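Local coordinates for EF0056 (PDB 6ORI), which is of unknown function but, as an enterococcal surface protein with immunoglobulin-like folds, is probably connected with biofilm formation, at residues V274-G279 with Q347-L352; S278-H283 with L305-R310; V101-S106 with I113-Y118. All coordinates share one frame; numbering follows the deposited sequence. Where two conformers were deposited one is given.

Contact 1: residues V274-G279 with Q347-L352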
loop_
_atom_site.group_PDB
_atom_site.type_symbol
_atom_site.label_atom_id
_atom_site.label_comp_id
_atom_site.label_asym_id
_atom_site.label_seq_id
_atom_site.Cartn_x
_atom_site.Cartn_y
_atom_site.Cartn_z
ATOM N N VAL A 274 19.991 6.266 -0.041
ATOM C CA VAL A 274 20.669 6.029 1.223
ATOM C C VAL A 274 21.578 7.188 1.677
ATOM O O VAL A 274 21.458 7.631 2.802
ATOM C CB VAL A 274 21.409 4.679 1.204
ATOM C CG1 VAL A 274 22.253 4.512 2.467
ATOM C CG2 VAL A 274 20.403 3.532 1.041
ATOM N N PRO A 275 22.452 7.717 0.794
ATOM C CA PRO A 275 23.295 8.835 1.241
ATOM C C PRO A 275 22.540 10.137 1.501
ATOM O O PRO A 275 23.106 11.068 2.082
ATOM C CB PRO A 275 24.256 9.059 0.069
ATOM C CG PRO A 275 24.096 7.926 -0.820
ATOM C CD PRO A 275 22.774 7.280 -0.573
ATOM N N TYR A 276 21.289 10.197 1.066
ATOM C CA TYR A 276 20.451 11.381 1.266
ATOM C C TYR A 276 19.459 11.236 2.420
ATOM O O TYR A 276 18.591 12.097 2.622
ATOM C CB TYR A 276 19.692 11.690 -0.012
ATOM C CG TYR A 276 20.602 12.056 -1.153
ATOM C CD1 TYR A 276 21.255 13.277 -1.167
ATOM C CD2 TYR A 276 20.844 11.167 -2.182
ATOM C CE1 TYR A 276 22.099 13.619 -2.209
ATOM C CE2 TYR A 276 21.684 11.504 -3.232
ATOM C CZ TYR A 276 22.308 12.726 -3.232
ATOM O OH TYR A 276 23.152 13.067 -4.270
ATOM N N VAL A 277 19.578 10.148 3.160
ATOM C CA VAL A 277 18.750 9.946 4.345
ATOM C C VAL A 277 19.647 10.050 5.557
ATOM O O VAL A 277 20.724 9.439 5.582
ATOM C CB VAL A 277 18.043 8.593 4.298
ATOM C CG1 VAL A 277 17.346 8.308 5.621
ATOM C CG2 VAL A 277 17.023 8.579 3.178
ATOM N N SER A 278 19.242 10.849 6.543
ATOM C CA SER A 278 19.977 10.971 7.797
ATOM C C SER A 278 19.226 10.153 8.847
ATOM O O SER A 278 19.235 8.920 8.792
ATOM C CB SER A 278 20.157 12.440 8.201
ATOM O OG SER A 278 18.926 13.106 8.413
ATOM N N GLY A 279 18.518 10.819 9.749
ATOM C CA GLY A 279 17.757 10.116 10.756
ATOM C C GLY A 279 16.643 9.285 10.147
ATOM O O GLY A 279 16.029 9.637 9.138
ATOM N N GLN A 347 14.289 10.952 7.147
ATOM C CA GLN A 347 14.624 12.362 7.084
ATOM C C GLN A 347 15.621 12.614 5.974
ATOM O O GLN A 347 16.622 11.925 5.861
ATOM C CB GLN A 347 15.196 12.814 8.418
ATOM C CG GLN A 347 14.259 12.535 9.599
ATOM C CD GLN A 347 14.605 13.343 10.826
ATOM O OE1 GLN A 347 15.767 13.687 11.048
ATOM N NE2 GLN A 347 13.596 13.655 11.632
ATOM N N LEU A 348 15.325 13.577 5.115
ATOM C CA LEU A 348 16.221 13.901 4.018
ATOM C C LEU A 348 17.320 14.857 4.464
ATOM O O LEU A 348 17.114 15.708 5.312
ATOM C CB LEU A 348 15.427 14.524 2.879
ATOM C CG LEU A 348 14.329 13.638 2.297
ATOM C CD1 LEU A 348 13.543 14.436 1.284
ATOM C CD2 LEU A 348 14.876 12.378 1.690
ATOM N N THR A 349 18.490 14.733 3.839
ATOM C CA THR A 349 19.648 15.558 4.185
ATOM C C THR A 349 19.607 16.899 3.493
ATOM O O THR A 349 20.288 17.832 3.920
ATOM C CB THR A 349 20.944 14.889 3.755
ATOM O OG1 THR A 349 20.858 14.604 2.363
ATOM C CG2 THR A 349 21.189 13.603 4.528
ATOM N N LYS A 350 18.846 16.989 2.416
ATOM C CA LYS A 350 18.637 18.251 1.721
ATOM C C LYS A 350 17.282 18.170 1.035
ATOM O O LYS A 350 16.691 17.088 0.950
ATOM C CB LYS A 350 19.771 18.530 0.726
ATOM C CG LYS A 350 19.975 17.450 -0.282
ATOM C CD LYS A 350 21.258 17.655 -1.076
ATOM C CE LYS A 350 22.478 17.423 -0.219
ATOM N NZ LYS A 350 23.739 17.457 -1.002
ATOM N N PRO A 351 16.769 19.316 0.556
ATOM C CA PRO A 351 15.454 19.294 -0.090
ATOM C C PRO A 351 15.421 18.374 -1.298
ATOM O O PRO A 351 16.440 18.199 -1.970
ATOM C CB PRO A 351 15.250 20.752 -0.513
ATOM C CG PRO A 351 16.126 21.539 0.398
ATOM C CD PRO A 351 17.325 20.676 0.638
ATOM N N LEU A 352 14.266 17.788 -1.565
ATOM C CA LEU A 352 14.161 16.768 -2.585
ATOM C C LEU A 352 14.619 17.280 -3.953
ATOM O O LEU A 352 15.330 16.589 -4.663
ATOM C CB LEU A 352 12.728 16.219 -2.641
ATOM C CG LEU A 352 12.513 14.906 -3.393
ATOM C CD1 LEU A 352 13.555 13.847 -3.038
ATOM C CD2 LEU A 352 11.125 14.377 -3.104
HETATM O O HOH W 1 23.560 13.968 1.702
#

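Contact 2: residues S278-H283 with L305-R310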
loop_
_atom_site.group_PDB
_atom_site.type_symbol
_atom_site.label_atom_id
_atom_site.label_comp_id
_atom_site.label_asym_id
_atom_site.label_seq_id
_atom_site.Cartn_x
_atom_site.Cartn_y
_atom_site.Cartn_z
ATOM N N SER A 278 19.242 10.849 6.543
ATOM C CA SER A 278 19.977 10.971 7.797
ATOM C C SER A 278 19.226 10.153 8.847
ATOM O O SER A 278 19.235 8.920 8.792
ATOM C CB SER A 278 20.157 12.440 8.201
ATOM O OG SER A 278 18.926 13.106 8.413
ATOM N N GLY A 279 18.518 10.819 9.749
ATOM C CA GLY A 279 17.757 10.116 10.756
ATOM C C GLY A 279 16.643 9.285 10.147
ATOM O O GLY A 279 16.029 9.637 9.138
ATOM N N ILE A 280 16.369 8.175 10.813
ATOM C CA ILE A 280 15.272 7.288 10.454
ATOM C C ILE A 280 14.527 7.003 11.739
ATOM O O ILE A 280 15.091 6.413 12.667
ATOM C CB ILE A 280 15.752 5.977 9.817
ATOM C CG1 ILE A 280 16.632 6.293 8.614
ATOM C CG2 ILE A 280 14.557 5.114 9.417
ATOM C CD1 ILE A 280 17.403 5.123 8.095
ATOM N N GLN A 281 13.281 7.448 11.817
ATOM C CA GLN A 281 12.448 7.244 13.003
ATOM C C GLN A 281 11.418 6.173 12.766
ATOM O O GLN A 281 10.838 6.094 11.686
ATOM C CB GLN A 281 11.694 8.519 13.413
ATOM C CG GLN A 281 12.570 9.758 13.495
ATOM C CD GLN A 281 11.862 10.956 14.097
ATOM O OE1 GLN A 281 10.638 11.022 14.217
ATOM N NE2 GLN A 281 12.659 11.935 14.500
ATOM N N MET A 282 11.157 5.368 13.785
ATOM C CA MET A 282 10.050 4.422 13.770
ATOM C C MET A 282 8.940 5.023 14.593
ATOM O O MET A 282 9.174 5.480 15.743
ATOM C CB MET A 282 10.478 3.099 14.395
ATOM C CG MET A 282 9.506 1.979 14.150
ATOM S SD MET A 282 10.150 0.484 14.901
ATOM C CE MET A 282 8.940 -0.691 14.315
ATOM N N HIS A 283 7.739 5.080 14.025
ATOM C CA HIS A 283 6.573 5.547 14.762
ATOM C C HIS A 283 5.565 4.438 14.937
ATOM O O HIS A 283 5.358 3.631 14.021
ATOM C CB HIS A 283 5.879 6.700 14.033
ATOM C CG HIS A 283 6.676 7.968 13.966
ATOM N ND1 HIS A 283 6.127 9.173 13.572
ATOM C CD2 HIS A 283 7.971 8.224 14.253
ATOM C CE1 HIS A 283 7.058 10.110 13.606
ATOM N NE2 HIS A 283 8.187 9.565 14.029
ATOM N N LEU A 305 16.227 4.331 14.222
ATOM C CA LEU A 305 16.600 3.187 13.389
ATOM C C LEU A 305 17.881 3.421 12.622
ATOM O O LEU A 305 18.275 4.576 12.370
ATOM C CB LEU A 305 15.491 2.914 12.376
ATOM C CG LEU A 305 14.135 2.567 12.983
ATOM C CD1 LEU A 305 13.135 2.331 11.849
ATOM C CD2 LEU A 305 14.180 1.364 13.907
ATOM N N ALA A 306 18.519 2.332 12.201
ATOM C CA ALA A 306 19.693 2.399 11.338
ATOM C C ALA A 306 19.435 1.709 10.015
ATOM O O ALA A 306 18.527 0.874 9.886
ATOM C CB ALA A 306 20.862 1.733 12.026
ATOM N N ILE A 307 20.250 2.017 9.021
ATOM C CA ILE A 307 20.296 1.231 7.794
ATOM C C ILE A 307 21.743 0.963 7.473
ATOM O O ILE A 307 22.640 1.623 7.989
ATOM C CB ILE A 307 19.648 1.917 6.579
ATOM C CG1 ILE A 307 20.218 3.319 6.379
ATOM C CG2 ILE A 307 18.120 1.864 6.687
ATOM C CD1 ILE A 307 19.745 3.954 5.086
ATOM N N GLU A 308 21.946 -0.030 6.625
ATOM C CA GLU A 308 23.270 -0.452 6.199
ATOM C C GLU A 308 23.764 0.543 5.162
ATOM O O GLU A 308 23.125 0.749 4.124
ATOM C CB GLU A 308 23.177 -1.840 5.586
ATOM C CG GLU A 308 24.513 -2.350 5.011
ATOM C CD GLU A 308 25.606 -2.348 6.050
ATOM O OE1 GLU A 308 25.485 -3.124 7.016
ATOM O OE2 GLU A 308 26.576 -1.563 5.930
ATOM N N ARG A 309 24.890 1.174 5.462
ATOM C CA ARG A 309 25.442 2.247 4.640
ATOM C C ARG A 309 26.808 1.936 4.034
ATOM O O ARG A 309 27.368 2.764 3.311
ATOM C CB ARG A 309 25.533 3.518 5.470
ATOM C CG ARG A 309 24.182 4.085 5.881
ATOM C CD ARG A 309 24.397 5.284 6.771
ATOM N NE ARG A 309 23.168 5.846 7.321
ATOM C CZ ARG A 309 22.364 6.671 6.658
ATOM N NH1 ARG A 309 22.595 6.999 5.403
ATOM N NH2 ARG A 309 21.299 7.155 7.258
ATOM N N ARG A 310 27.361 0.769 4.313
ATOM C CA ARG A 310 28.659 0.429 3.733
ATOM C C ARG A 310 28.517 0.076 2.263
ATOM O O ARG A 310 27.843 -0.885 1.902
ATOM C CB ARG A 310 29.318 -0.722 4.500
ATOM C CG ARG A 310 29.718 -0.339 5.899
ATOM C CD ARG A 310 30.131 -1.524 6.739
ATOM N NE ARG A 310 28.995 -2.397 7.058
ATOM C CZ ARG A 310 29.070 -3.470 7.836
ATOM N NH1 ARG A 310 30.238 -3.842 8.335
ATOM N NH2 ARG A 310 27.994 -4.199 8.097
#

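Contact 3: residues V101-S106 with I113-Y118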
loop_
_atom_site.group_PDB
_atom_site.type_symbol
_atom_site.label_atom_id
_atom_site.label_comp_id
_atom_site.label_asym_id
_atom_site.label_seq_id
_atom_site.Cartn_x
_atom_site.Cartn_y
_atom_site.Cartn_z
ATOM N N VAL A 101 -16.995 -0.197 -13.408
ATOM C CA VAL A 101 -17.448 0.665 -14.501
ATOM C C VAL A 101 -16.437 1.751 -14.752
ATOM O O VAL A 101 -16.004 2.425 -13.815
ATOM C CB VAL A 101 -18.816 1.291 -14.132
ATOM C CG1 VAL A 101 -19.244 2.358 -15.131
ATOM C CG2 VAL A 101 -19.864 0.210 -14.013
ATOM N N ARG A 102 -16.065 1.954 -16.005
ATOM C CA ARG A 102 -15.080 2.956 -16.331
ATOM C C ARG A 102 -15.691 4.357 -16.286
ATOM O O ARG A 102 -16.801 4.584 -16.773
ATOM C CB ARG A 102 -14.471 2.667 -17.694
ATOM C CG ARG A 102 -13.199 3.430 -17.937
ATOM C CD ARG A 102 -12.450 2.846 -19.123
ATOM N NE ARG A 102 -11.166 3.496 -19.302
ATOM C CZ ARG A 102 -10.191 3.045 -20.082
ATOM N NH1 ARG A 102 -10.331 1.912 -20.759
ATOM N NH2 ARG A 102 -9.073 3.742 -20.173
ATOM N N ILE A 103 -14.988 5.295 -15.705
ATOM C CA ILE A 103 -15.413 6.680 -15.681
ATOM C C ILE A 103 -14.877 7.392 -16.928
ATOM O O ILE A 103 -13.718 7.219 -17.307
ATOM C CB ILE A 103 -14.906 7.371 -14.382
ATOM C CG1 ILE A 103 -15.551 6.704 -13.160
ATOM C CG2 ILE A 103 -15.221 8.862 -14.418
ATOM C CD1 ILE A 103 -14.967 7.135 -11.841
ATOM N N ASN A 104 -15.728 8.193 -17.567
ATOM C CA ASN A 104 -15.353 8.959 -18.740
ATOM C C ASN A 104 -15.332 10.416 -18.392
ATOM O O ASN A 104 -15.923 10.827 -17.396
ATOM C CB ASN A 104 -16.347 8.689 -19.845
ATOM C CG ASN A 104 -16.497 7.219 -20.082
ATOM O OD1 ASN A 104 -15.508 6.531 -20.350
ATOM N ND2 ASN A 104 -17.699 6.702 -19.907
ATOM N N ASP A 105 -14.629 11.203 -19.193
ATOM C CA ASP A 105 -14.578 12.636 -18.950
ATOM C C ASP A 105 -15.671 13.366 -19.730
ATOM O O ASP A 105 -16.507 12.720 -20.380
ATOM C CB ASP A 105 -13.175 13.198 -19.230
ATOM C CG ASP A 105 -12.768 13.163 -20.692
ATOM O OD1 ASP A 105 -13.620 13.095 -21.587
ATOM O OD2 ASP A 105 -11.528 13.221 -20.945
ATOM N N SER A 106 -15.640 14.696 -19.693
ATOM C CA SER A 106 -16.656 15.541 -20.315
ATOM C C SER A 106 -16.356 15.823 -21.772
ATOM O O SER A 106 -17.047 16.627 -22.407
ATOM C CB SER A 106 -16.729 16.882 -19.568
ATOM O OG SER A 106 -15.500 17.603 -19.678
ATOM N N ILE A 113 -9.817 5.700 -14.446
ATOM C CA ILE A 113 -10.435 5.381 -13.174
ATOM C C ILE A 113 -11.701 4.551 -13.403
ATOM O O ILE A 113 -12.499 4.858 -14.299
ATOM C CB ILE A 113 -10.748 6.648 -12.357
ATOM C CG1 ILE A 113 -9.490 7.522 -12.260
ATOM C CG2 ILE A 113 -11.278 6.254 -10.968
ATOM C CD1 ILE A 113 -9.679 8.820 -11.483
ATOM N N TRP A 114 -11.862 3.507 -12.610
ATOM C CA TRP A 114 -13.014 2.636 -12.588
ATOM C C TRP A 114 -13.677 2.696 -11.208
ATOM O O TRP A 114 -13.044 3.032 -10.212
ATOM C CB TRP A 114 -12.581 1.199 -12.869
ATOM C CG TRP A 114 -12.238 0.908 -14.298
ATOM C CD1 TRP A 114 -13.021 0.246 -15.187
ATOM C CD2 TRP A 114 -11.025 1.223 -15.004
ATOM N NE1 TRP A 114 -12.377 0.117 -16.394
ATOM C CE2 TRP A 114 -11.159 0.720 -16.310
ATOM C CE3 TRP A 114 -9.831 1.864 -14.657
ATOM C CZ2 TRP A 114 -10.169 0.855 -17.271
ATOM C CZ3 TRP A 114 -8.844 1.991 -15.633
ATOM C CH2 TRP A 114 -9.029 1.486 -16.913
ATOM N N LYS A 115 -14.945 2.311 -11.142
ATOM C CA LYS A 115 -15.738 2.416 -9.911
ATOM C C LYS A 115 -16.620 1.199 -9.675
ATOM O O LYS A 115 -17.151 0.595 -10.626
ATOM C CB LYS A 115 -16.620 3.673 -9.923
ATOM C CG LYS A 115 -17.630 3.714 -11.049
ATOM C CD LYS A 115 -18.464 5.000 -11.029
ATOM C CE LYS A 115 -19.416 4.977 -12.199
ATOM N NZ LYS A 115 -20.412 6.073 -12.152
ATOM N N VAL A 116 -16.772 0.820 -8.412
ATOM C CA VAL A 116 -17.731 -0.208 -7.978
ATOM C C VAL A 116 -18.185 0.158 -6.585
ATOM O O VAL A 116 -17.424 0.748 -5.833
ATOM C CB VAL A 116 -17.097 -1.620 -8.048
ATOM C CG1 VAL A 116 -16.051 -1.860 -6.969
ATOM C CG2 VAL A 116 -18.165 -2.689 -7.986
ATOM N N ASN A 117 -19.419 -0.136 -6.226
ATOM C CA ASN A 117 -19.870 0.204 -4.900
ATOM C C ASN A 117 -19.155 -0.639 -3.857
ATOM O O ASN A 117 -18.863 -1.807 -4.062
ATOM C CB ASN A 117 -21.385 0.048 -4.793
ATOM C CG ASN A 117 -22.125 1.126 -5.534
ATOM O OD1 ASN A 117 -21.536 2.111 -5.962
ATOM N ND2 ASN A 117 -23.436 0.976 -5.630
ATOM N N TYR A 118 -18.889 -0.041 -2.713
ATOM C CA TYR A 118 -18.294 -0.772 -1.604
ATOM C C TYR A 118 -19.246 -1.815 -1.004
ATOM O O TYR A 118 -18.823 -2.923 -0.693
ATOM C CB TYR A 118 -17.838 0.238 -0.525
ATOM C CG TYR A 118 -17.134 -0.380 0.669
ATOM C CD1 TYR A 118 -17.851 -0.982 1.686
ATOM C CD2 TYR A 118 -15.747 -0.356 0.781
ATOM C CE1 TYR A 118 -17.205 -1.553 2.786
ATOM C CE2 TYR A 118 -15.101 -0.919 1.875
ATOM C CZ TYR A 118 -15.842 -1.506 2.868
ATOM O OH TYR A 118 -15.202 -2.067 3.953
#

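Contact 1: residues V274-G279 with Q347-L352
Val277 and Leu348 form an antiparallel non-hydrogen-bonded pair at the end of the ladder between strand 277-284 and strand 340-348, two inner strands of a five-stranded sheet. Main-chain bonds flank the pair. On the side of the continuing strand, Ser278 N donates to Gln347 O at 2.9 Å, and Gly279 O accepts from Gln347 N at 3.0 Å. On the other side Tyr276 O takes Thr349 N at 2.9 Å, the donor standing 43° out of the carbonyl plane, where the 3-10 segment 274-276 hands over to the strand. The same carbonyl oxygen also receives a CA-H...O contact from Leu348 CA, at 3.3 Å.

Thr349 suits this turn because its two branches do different work. With chi1 at 55°, OG1 sits between its own N and carbonyl carbon and lies at the edge of the Tyr276 ring, 3.8 Å from CD1. A water links that hydroxyl to Pro275 O. Thr349 CG2, the apolar branch, lies 3.6 Å from Tyr276 C. Gln347 has two conformers; in the one described, CB lies 3.4 Å from Gly279 O and NE2 bonds to Ser233 O.

Beyond the ladder, Pro351 occupies the N-cap position of helix 352-359, whose Glu358 binds both Tyr276 OH and Lys350 NZ. Ile355 of that helix packs against Tyr276, Leu348 and Lys350, and Ile269 of strand 264-269 packs against Val277.

Contact 2: residues S278-H283 with L305-R310
Ile280 and Leu305 make the tight part of this contact, where the chain leaving edge strand 300-304 still follows strand 277-284. Leu305 N donates to Ile280 O at 2.8 Å, nearly along the C=O axis. Their side chains cross at about a right angle, with Ile280 CG2 resting 3.8 Å from Leu305 CB. The other branch of Ile280 reaches further down the loop, where CD1 meets Ile307 CG2 at 3.6 Å. Ile280 CG1 is anti to the carbonyl carbon (chi1 -55°) and CG2 anti to the backbone N, which sends one branch toward Ile307 and the other toward Leu305. A beta-branched residue fits here because its two arms serve two neighbours. Leu305 in turn sends CD1 to within 3.8 Å of Met282 CB, and Tyr267 of strand 264-269 packs against both Leu305 and Ile307.

Toward Arg309 the fit becomes looser and more exposed. Its NH2 passes 3.1 Å from Ser278 O, but the angle is too poor for a hydrogen bond; NH2 instead bonds to Val277 O.

With a single backbone bond between the segments, the rest is mostly apolar packing, consistent with a loop laid against the sheet, while Arg309 finds a main-chain oxygen on the exposed side.

Contact 3: residues V101-S106 with I113-Y118
Arg102 lies along Trp114 on one face of a beta hairpin, formed by strands 98-104 and 113-117 with the short strand 110-111 in the connection between them. The two side chains run side by side and point the same way. Arg102 CG is anti to the backbone N (chi1 -164°), and the extended chain beyond it follows the indole from the pyrrole part to the benzene part. Arg102 CB makes a CH-pi contact 3.9 Å from the centroid of the five-membered ring. Further out, NE is 3.5 Å from Trp114 CZ2, which lies over one face of the guanidinium, the two planes 35° apart. Arginine suits this place because its methylenes cover the aromatic surface while its NE still bonds to Thr111 O.

Main-chain bonds set the antiparallel register of the hairpin. Val101 and Lys115 form the hydrogen-bonded pair: Val101 N donates to Lys115 O and Lys115 N to Val101 O, both at 2.9 Å. Next along, Ile103 N donates to Ile113 O at 2.9 Å. Strand 68-74 flanks strand 113-117 on its other edge, pairing Trp114 with Leu72.

Val101 and Lys115 share the face away from the indole, where Val101 CG1 touches Lys115 CE at 3.9 Å. Ile103 CD1 reaches Ile113 CG2, also at 3.9 Å.

Contacts 1 and 2 work on the two edges of strand 277-284 and share Ser278 and Gly279: contact 1 ties it to the inner strand 340-348, contact 2 to the loop beyond the outermost strand 300-304. Arg309 and the packing of Val274 on Ile307 join them. Contact 3 belongs to a different sheet on the opposite side of the chain's centre, with nearest atoms about 23 Å from contact 1. Each runs from core to surface: buried Val277 and Leu348 beside exposed Ser278, buried Ile280 and Met282 beside exposed Arg309, buried Ile113 and Trp114 beside exposed Val101. Contacts 1 and 3 are ladders held by several backbone bonds, whereas contact 2 has one and relies on aliphatic packing.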